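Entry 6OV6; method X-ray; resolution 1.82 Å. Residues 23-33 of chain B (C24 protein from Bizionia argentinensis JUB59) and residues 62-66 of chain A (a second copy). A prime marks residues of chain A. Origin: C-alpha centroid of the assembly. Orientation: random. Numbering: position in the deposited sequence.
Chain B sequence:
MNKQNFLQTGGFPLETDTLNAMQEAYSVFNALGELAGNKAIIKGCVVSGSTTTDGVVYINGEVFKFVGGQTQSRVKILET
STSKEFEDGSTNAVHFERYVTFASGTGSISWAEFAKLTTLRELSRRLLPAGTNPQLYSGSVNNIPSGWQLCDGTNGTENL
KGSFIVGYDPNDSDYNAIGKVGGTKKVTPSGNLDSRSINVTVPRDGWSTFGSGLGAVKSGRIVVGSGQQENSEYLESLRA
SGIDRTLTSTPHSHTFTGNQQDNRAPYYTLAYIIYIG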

# COMPACT_ATOMS: atom_id res chain seq x y z
N GLN B 23 -59.26 -2.87 -9.84
CA GLN B 23 -58.46 -4.07 -10.13
C GLN B 23 -57.28 -3.62 -10.97
O GLN B 23 -56.16 -3.99 -10.66
CB GLN B 23 -59.24 -5.20 -10.83
CG GLN B 23 -58.44 -6.50 -11.00
CD GLN B 23 -58.78 -7.24 -12.27
OE1 GLN B 23 -58.79 -6.68 -13.38
NE2 GLN B 23 -59.03 -8.54 -12.15
N GLU B 24 -57.51 -2.81 -12.02
CA GLU B 24 -56.43 -2.26 -12.87
C GLU B 24 -55.53 -1.32 -12.03
O GLU B 24 -54.30 -1.32 -12.21
CB GLU B 24 -57.03 -1.51 -14.05
N ALA B 25 -56.14 -0.57 -11.06
CA ALA B 25 -55.43 0.32 -10.14
C ALA B 25 -54.39 -0.47 -9.33
O ALA B 25 -53.22 -0.08 -9.33
CB ALA B 25 -56.40 1.04 -9.21
N TYR B 26 -54.80 -1.57 -8.69
CA TYR B 26 -53.86 -2.38 -7.92
C TYR B 26 -52.94 -3.28 -8.75
O TYR B 26 -51.86 -3.64 -8.26
CB TYR B 26 -54.47 -3.05 -6.66
CG TYR B 26 -55.36 -4.25 -6.89
CD1 TYR B 26 -54.83 -5.47 -7.29
CD2 TYR B 26 -56.72 -4.19 -6.61
CE1 TYR B 26 -55.64 -6.58 -7.48
CE2 TYR B 26 -57.54 -5.30 -6.80
CZ TYR B 26 -56.99 -6.49 -7.22
OH TYR B 26 -57.79 -7.59 -7.42
N SER B 27 -53.32 -3.62 -10.01
CA SER B 27 -52.48 -4.47 -10.86
C SER B 27 -51.08 -3.87 -11.14
O SER B 27 -50.13 -4.64 -11.33
CB SER B 27 -53.18 -4.76 -12.19
OG SER B 27 -54.39 -5.50 -12.03
N VAL B 28 -50.94 -2.50 -11.14
CA VAL B 28 -49.68 -1.74 -11.40
C VAL B 28 -48.59 -2.07 -10.34
O VAL B 28 -47.38 -1.86 -10.57
CB VAL B 28 -49.92 -0.20 -11.55
CG1 VAL B 28 -50.03 0.50 -10.19
CG2 VAL B 28 -48.85 0.45 -12.41
N PHE B 29 -49.03 -2.58 -9.20
CA PHE B 29 -48.13 -2.96 -8.12
C PHE B 29 -47.25 -4.16 -8.45
O PHE B 29 -46.17 -4.27 -7.89
CB PHE B 29 -48.84 -3.03 -6.76
CG PHE B 29 -49.51 -1.73 -6.35
CD1 PHE B 29 -48.82 -0.52 -6.39
CD2 PHE B 29 -50.82 -1.72 -5.89
CE1 PHE B 29 -49.44 0.67 -6.01
CE2 PHE B 29 -51.43 -0.53 -5.50
CZ PHE B 29 -50.73 0.66 -5.55
N ASN B 30 -47.66 -5.00 -9.44
CA ASN B 30 -46.82 -6.09 -9.91
C ASN B 30 -45.47 -5.55 -10.40
O ASN B 30 -44.45 -6.21 -10.22
CB ASN B 30 -47.51 -6.85 -11.06
CG ASN B 30 -48.36 -7.97 -10.54
OD1 ASN B 30 -47.86 -8.97 -10.02
ND2 ASN B 30 -49.67 -7.78 -10.60
N ALA B 31 -45.47 -4.37 -11.06
CA ALA B 31 -44.25 -3.76 -11.60
C ALA B 31 -43.22 -3.41 -10.51
O ALA B 31 -42.03 -3.34 -10.82
CB ALA B 31 -44.60 -2.53 -12.42
N LEU B 32 -43.67 -3.25 -9.25
CA LEU B 32 -42.75 -2.96 -8.12
C LEU B 32 -41.78 -4.12 -7.87
O LEU B 32 -40.73 -3.94 -7.27
CB LEU B 32 -43.52 -2.60 -6.85
CG LEU B 32 -44.29 -1.27 -6.86
CD1 LEU B 32 -45.22 -1.21 -5.67
CD2 LEU B 32 -43.35 -0.04 -6.80
N GLY B 33 -42.12 -5.30 -8.38
CA GLY B 33 -41.24 -6.47 -8.33
C GLY B 33 -39.95 -6.24 -9.09
O GLY B 33 -38.91 -6.80 -8.75
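Chain A 62-66: EVFKF

How does chain A lie on chain B? Residues 62–66 of chain A form an extended strand, which continues later in the chain, and run across a helically coiled segment of chain B rather than along it. The CA atoms of Val28 and Lys65′ come nearest each other, at 7.0 Å. CA-to-CB points toward chain B at Val63′ and away at Phe64′, while Glu62′ and Lys65′ leave sideways. No hydrogen bond links the modelled atoms of the two stretches, and packing of apolar side chains dominates the 286 Å² they bury.

What receives Val63′? Three side chains, from the neighbours Val28 and Phe29 and from Leu32 further on, meet its two methyls. With chi1 at 175° (t), Val63′ CG1 lies 3.9 Å from Val28 CG1, while Val63′ CG2 lies 4.1 Å from Phe29 CE1 and 4.1 Å from Leu32 CD2. The phenyl ring of Phe29 meets that methyl with its edge.

How do Phe29 and Leu32 reach the strand when their CA-to-CB bonds point sideways? Their side chains bring their ends nearer: Phe29 has chi1 m, and Leu32 combines chi1 m with chi2 t, the common leucine pairing in helices. Val28 needs no such reach, since its CA-to-CB bond already points toward chain A. With chi1 at 81° (p), both methyls of Val28 meet Val63′, Val28 CG1 and Val28 CG2 lying 3.9 and 4.0 Å from Val63′ CG1; Val28 CG2 also lies 4.1 Å from Lys65′ CG.

What does Lys65′ do at the margin? It leaves its backbone sideways with chi1 m, and the next three torsions are all t, so the chain is nearly fully stretched. Its aliphatic part passes Val28, and Lys65′ NZ ends 4.3 Å from Glu24 O, too far for a hydrogen bond. The Glu24 side chain is modelled only to CB, so any role for its carboxylate remains open.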

# COMPACT_ATOMS: atom_id res chain seq x y z
N GLU A 62 -47.26 8.29 -6.02
CA GLU A 62 -48.10 7.43 -6.87
C GLU A 62 -47.28 6.64 -7.86
O GLU A 62 -46.40 7.20 -8.52
CB GLU A 62 -49.13 8.26 -7.68
CG GLU A 62 -50.07 9.12 -6.85
CD GLU A 62 -51.12 9.77 -7.72
OE1 GLU A 62 -50.97 10.97 -8.03
OE2 GLU A 62 -52.01 9.04 -8.21
N VAL A 63 -47.67 5.37 -8.05
CA VAL A 63 -47.08 4.49 -9.04
C VAL A 63 -47.96 4.64 -10.29
O VAL A 63 -49.19 4.47 -10.21
CB VAL A 63 -47.03 3.01 -8.55
CG1 VAL A 63 -46.52 2.08 -9.64
CG2 VAL A 63 -46.21 2.85 -7.27
N PHE A 64 -47.34 4.97 -11.44
CA PHE A 64 -48.07 5.16 -12.70
C PHE A 64 -47.56 4.33 -13.83
O PHE A 64 -46.35 4.20 -14.00
CB PHE A 64 -47.95 6.62 -13.20
CG PHE A 64 -48.64 7.70 -12.40
CD1 PHE A 64 -50.02 7.84 -12.45
CD2 PHE A 64 -47.91 8.57 -11.60
CE1 PHE A 64 -50.66 8.84 -11.71
CE2 PHE A 64 -48.55 9.56 -10.87
CZ PHE A 64 -49.92 9.70 -10.95
N LYS A 65 -48.49 3.93 -14.72
CA LYS A 65 -48.14 3.35 -16.02
C LYS A 65 -47.56 4.56 -16.81
O LYS A 65 -48.05 5.69 -16.68
CB LYS A 65 -49.39 2.84 -16.76
CG LYS A 65 -49.94 1.52 -16.21
CD LYS A 65 -51.38 1.27 -16.64
CE LYS A 65 -52.03 0.17 -15.83
NZ LYS A 65 -53.47 0.01 -16.17
N PHE A 66 -46.49 4.31 -17.56
CA PHE A 66 -45.83 5.30 -18.40
C PHE A 66 -46.08 4.90 -19.83
O PHE A 66 -45.83 3.75 -20.22
CB PHE A 66 -44.32 5.39 -18.12
CG PHE A 66 -43.61 6.39 -19.01
CD1 PHE A 66 -43.56 7.73 -18.67
CD2 PHE A 66 -42.99 5.98 -20.19
CE1 PHE A 66 -42.91 8.66 -19.49
CE2 PHE A 66 -42.31 6.91 -21.00
CZ PHE A 66 -42.28 8.24 -20.65